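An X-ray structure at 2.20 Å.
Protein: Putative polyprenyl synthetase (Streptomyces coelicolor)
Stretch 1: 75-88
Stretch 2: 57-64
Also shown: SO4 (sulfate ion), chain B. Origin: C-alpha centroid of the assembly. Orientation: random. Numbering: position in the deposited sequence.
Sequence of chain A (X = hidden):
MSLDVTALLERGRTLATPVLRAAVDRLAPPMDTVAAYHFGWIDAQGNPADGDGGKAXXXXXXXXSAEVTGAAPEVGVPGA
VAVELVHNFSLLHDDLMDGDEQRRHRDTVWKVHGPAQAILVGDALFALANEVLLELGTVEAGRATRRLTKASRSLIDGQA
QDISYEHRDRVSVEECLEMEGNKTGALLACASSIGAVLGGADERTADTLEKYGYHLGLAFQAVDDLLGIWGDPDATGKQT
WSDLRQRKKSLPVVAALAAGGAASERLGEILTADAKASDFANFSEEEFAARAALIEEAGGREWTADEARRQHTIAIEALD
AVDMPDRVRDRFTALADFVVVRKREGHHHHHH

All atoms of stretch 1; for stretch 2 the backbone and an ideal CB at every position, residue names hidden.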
# COMPACT_ATOMS: atom_id res chain seq x y z
N VAL A 75 24.85 -1.67 8.60
CA VAL A 75 24.50 -0.66 7.57
C VAL A 75 23.34 -1.15 6.68
O VAL A 75 22.49 -0.35 6.24
CB VAL A 75 25.75 -0.27 6.73
CG1 VAL A 75 25.41 0.63 5.52
CG2 VAL A 75 26.79 0.41 7.61
N GLY A 76 23.29 -2.46 6.44
CA GLY A 76 22.23 -3.05 5.64
C GLY A 76 20.97 -3.44 6.42
O GLY A 76 20.00 -3.91 5.82
N VAL A 77 20.99 -3.24 7.74
CA VAL A 77 19.83 -3.57 8.58
C VAL A 77 18.54 -2.78 8.24
O VAL A 77 17.48 -3.39 8.19
CB VAL A 77 20.17 -3.62 10.12
CG1 VAL A 77 18.91 -3.51 11.00
CG2 VAL A 77 20.90 -4.90 10.43
N PRO A 78 18.64 -1.46 7.98
CA PRO A 78 17.46 -0.76 7.44
C PRO A 78 16.91 -1.41 6.18
O PRO A 78 15.68 -1.52 6.02
CB PRO A 78 18.00 0.63 7.11
CG PRO A 78 19.10 0.84 8.07
CD PRO A 78 19.71 -0.50 8.33
N GLY A 79 17.82 -1.86 5.32
CA GLY A 79 17.48 -2.54 4.07
C GLY A 79 16.78 -3.86 4.31
O GLY A 79 15.81 -4.17 3.63
N ALA A 80 17.25 -4.63 5.28
CA ALA A 80 16.65 -5.92 5.63
C ALA A 80 15.27 -5.77 6.26
O ALA A 80 14.41 -6.62 6.06
CB ALA A 80 17.55 -6.69 6.59
N VAL A 81 15.10 -4.70 7.03
CA VAL A 81 13.86 -4.42 7.73
C VAL A 81 12.80 -3.99 6.71
O VAL A 81 11.68 -4.52 6.69
CB VAL A 81 14.08 -3.37 8.89
CG1 VAL A 81 12.76 -2.79 9.40
CG2 VAL A 81 14.83 -4.01 10.04
N ALA A 82 13.18 -3.08 5.82
CA ALA A 82 12.30 -2.61 4.76
C ALA A 82 11.82 -3.75 3.84
O ALA A 82 10.63 -3.79 3.48
CB ALA A 82 12.98 -1.52 3.96
N VAL A 83 12.74 -4.66 3.49
CA VAL A 83 12.43 -5.83 2.66
C VAL A 83 11.43 -6.76 3.37
O VAL A 83 10.48 -7.24 2.75
CB VAL A 83 13.72 -6.60 2.26
CG1 VAL A 83 13.40 -8.00 1.78
CG2 VAL A 83 14.46 -5.88 1.15
N GLU A 84 11.64 -6.97 4.66
CA GLU A 84 10.75 -7.82 5.44
C GLU A 84 9.36 -7.22 5.59
O GLU A 84 8.37 -7.94 5.60
CB GLU A 84 11.34 -8.08 6.82
CG GLU A 84 12.49 -9.08 6.83
CD GLU A 84 12.24 -10.28 5.94
OE1 GLU A 84 12.79 -10.30 4.82
OE2 GLU A 84 11.49 -11.19 6.36
N LEU A 85 9.32 -5.89 5.71
CA LEU A 85 8.07 -5.16 5.86
C LEU A 85 7.23 -5.23 4.59
O LEU A 85 6.03 -5.52 4.66
CB LEU A 85 8.34 -3.71 6.28
CG LEU A 85 8.71 -3.50 7.75
CD1 LEU A 85 9.25 -2.09 7.99
CD2 LEU A 85 7.55 -3.81 8.69
N VAL A 86 7.87 -4.98 3.44
CA VAL A 86 7.22 -5.07 2.13
C VAL A 86 6.75 -6.49 1.88
O VAL A 86 5.61 -6.71 1.41
CB VAL A 86 8.15 -4.60 0.98
CG1 VAL A 86 7.58 -4.98 -0.37
CG2 VAL A 86 8.33 -3.10 1.02
N HIS A 87 7.61 -7.46 2.22
CA HIS A 87 7.26 -8.87 2.15
C HIS A 87 5.97 -9.17 2.89
O HIS A 87 5.09 -9.83 2.34
CB HIS A 87 8.38 -9.76 2.71
CG HIS A 87 7.99 -11.19 2.89
ND1 HIS A 87 7.71 -12.02 1.82
CD2 HIS A 87 7.82 -11.94 4.00
CE1 HIS A 87 7.39 -13.22 2.28
NE2 HIS A 87 7.45 -13.20 3.60
N ASN A 88 5.85 -8.68 4.11
CA ASN A 88 4.69 -8.97 4.95
C ASN A 88 3.41 -8.20 4.57
O ASN A 88 2.31 -8.72 4.74
CB ASN A 88 5.05 -8.81 6.42
CG ASN A 88 5.93 -9.93 6.91
OD1 ASN A 88 5.45 -11.02 7.25
ND2 ASN A 88 7.23 -9.68 6.95
N UNK A 57 16.35 -15.85 4.77
CA UNK A 57 17.19 -15.69 3.58
C UNK A 57 17.38 -14.21 3.22
O UNK A 57 18.52 -13.75 3.10
CB UNK A 57 16.57 -16.44 2.40
N UNK A 58 16.27 -13.49 3.08
CA UNK A 58 16.31 -12.06 2.72
C UNK A 58 17.11 -11.15 3.70
O UNK A 58 17.95 -10.35 3.24
CB UNK A 58 14.87 -11.54 2.63
N UNK A 59 16.85 -11.26 5.03
CA UNK A 59 17.68 -10.44 5.93
C UNK A 59 19.17 -10.77 5.87
O UNK A 59 20.00 -9.85 5.79
CB UNK A 59 17.19 -10.61 7.37
N UNK A 60 19.51 -12.06 5.88
CA UNK A 60 20.90 -12.51 5.73
C UNK A 60 21.54 -11.92 4.48
O UNK A 60 22.68 -11.50 4.51
CB UNK A 60 20.96 -14.04 5.68
N UNK A 61 20.77 -11.88 3.40
CA UNK A 61 21.23 -11.38 2.12
C UNK A 61 21.53 -9.89 2.20
O UNK A 61 22.57 -9.44 1.73
CB UNK A 61 20.19 -11.66 1.03
N UNK A 62 20.63 -9.13 2.81
CA UNK A 62 20.76 -7.67 2.90
C UNK A 62 21.95 -7.20 3.74
O UNK A 62 22.59 -6.20 3.41
CB UNK A 62 19.47 -7.08 3.49
N UNK A 63 22.23 -7.92 4.83
CA UNK A 63 23.39 -7.58 5.66
C UNK A 63 24.68 -7.96 4.94
O UNK A 63 25.66 -7.21 5.00
CB UNK A 63 23.31 -8.28 7.02
N UNK A 64 24.66 -9.09 4.23
CA UNK A 64 25.74 -9.48 3.32
C UNK A 64 25.99 -8.44 2.23
O UNK A 64 27.14 -8.15 1.91
CB UNK A 64 25.42 -10.83 2.68
S SO4 B . 9.14 -16.39 4.89
O1 SO4 B . 9.66 -15.23 5.61
O2 SO4 B . 9.58 -17.60 5.59
O3 SO4 B . 7.68 -16.31 4.85
O4 SO4 B . 9.66 -16.44 3.52

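Two helices run nearly antiparallel, at 153°, with axes 8.1 Å apart at closest approach, so small residues are expected where the backbones come nearest.

Position 57 directs its CA-to-CB bond sideways, and no atom of stretch 1 lies within 5.5 Å of the ideal CB. Stretch 1 sets no rule here; the deposited residue is Val-57.

Position 58 is the most informative. Its CB points toward stretch 1, 3.9 Å from Val-83 CG1 and a tight 3.3 Å from Glu-84 OE1. Beyond lie the Glu-84 carboxylate and the His-87 ring. The carboxylate calls for a long cationic side chain: lysine could supply charge, but a planar group with several donors in its plane suits better, because it can pair with the carboxylate and still lie on the ring. It is Arg-58. Arg-58 NE donates to Glu-84 OE1 at 2.8 Å and Arg-58 NH2 to Glu-84 OE2 at 3.0 Å, a salt bridge with nearly straight hydrogen bonds. The guanidinium lies flat on His-87, centres 3.7 Å apart, leaving its edge free for the acceptors. It also binds a sulfate, probably from the crystallisation liquor: Arg-58 NH2 reaches SO4 O1 at 2.7 Å and Arg-58 NH1 reaches SO4 O4 at 3.1 Å.

Position 59 points sideways, but its CA is 4.6 Å from the CA of Ala-80, and its ideal CB is 4.0 Å from Ala-80 CB. A compact apolar residue suits: alanine, valine or, near the start of the visible helical segment, proline. Pro-59 is found; its CA packs 3.8 Å from Ala-80 CB, and its CD lies 3.4 Å from Glu-84 OE1.

Position 60 points away, so stretch 1 imposes nothing on it. It is Ala-60.

Position 61, directed sideways, is equally undetermined from here. It is Leu-61, with both chi angles off the usual wells.

Position 62 points toward stretch 1, its ideal CB 3.7 Å from Ala-80 CB and 4.0 Å from Gly-76 O. Alanine is the natural choice, with glycine or serine possible. Ala-62 it is, its CB packed on Ala-80 CB. The fit is reciprocal: a CB on Gly-76 would sit 2.4 Å from the carbonyl O of Ala-62, a clash.

Position 63 points sideways beside Gly-76, 4.7 Å between CA atoms, with Val-77 CG2 5.4 Å from the ideal CB. A medium apolar side chain, valine or isoleucine, could bridge that gap. Val-63 does, placing CG1 3.9 Å from Val-77 CG2.

Position 64 is out of reach, leaving its identity open; it is Leu-64.

Stretch 2 57-64: VRPALAVL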
# COMPACT_ATOMS: atom_id res chain seq x y z
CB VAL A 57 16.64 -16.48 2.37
CG1 VAL A 57 17.55 -16.29 1.16
CG2 VAL A 57 16.51 -17.95 2.70
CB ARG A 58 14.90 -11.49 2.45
CG ARG A 58 14.10 -12.18 1.36
CD ARG A 58 12.62 -11.76 1.38
NE ARG A 58 12.03 -11.99 2.70
CZ ARG A 58 11.27 -13.03 3.02
NH1 ARG A 58 10.97 -13.96 2.13
NH2 ARG A 58 10.81 -13.15 4.26
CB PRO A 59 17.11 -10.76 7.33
CG PRO A 59 16.13 -11.86 7.15
CD PRO A 59 15.70 -11.86 5.73
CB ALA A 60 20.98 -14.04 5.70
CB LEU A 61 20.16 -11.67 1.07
CG LEU A 61 20.44 -12.27 -0.31
CD1 LEU A 61 21.81 -12.91 -0.43
CD2 LEU A 61 19.36 -13.29 -0.62
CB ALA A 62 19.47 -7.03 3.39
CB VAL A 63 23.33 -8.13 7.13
CG1 VAL A 63 22.16 -7.52 7.89
CG2 VAL A 63 23.25 -9.65 7.19
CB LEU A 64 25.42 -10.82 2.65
CG LEU A 64 26.23 -12.07 3.01
CD1 LEU A 64 25.72 -12.72 4.28
CD2 LEU A 64 26.14 -13.04 1.85
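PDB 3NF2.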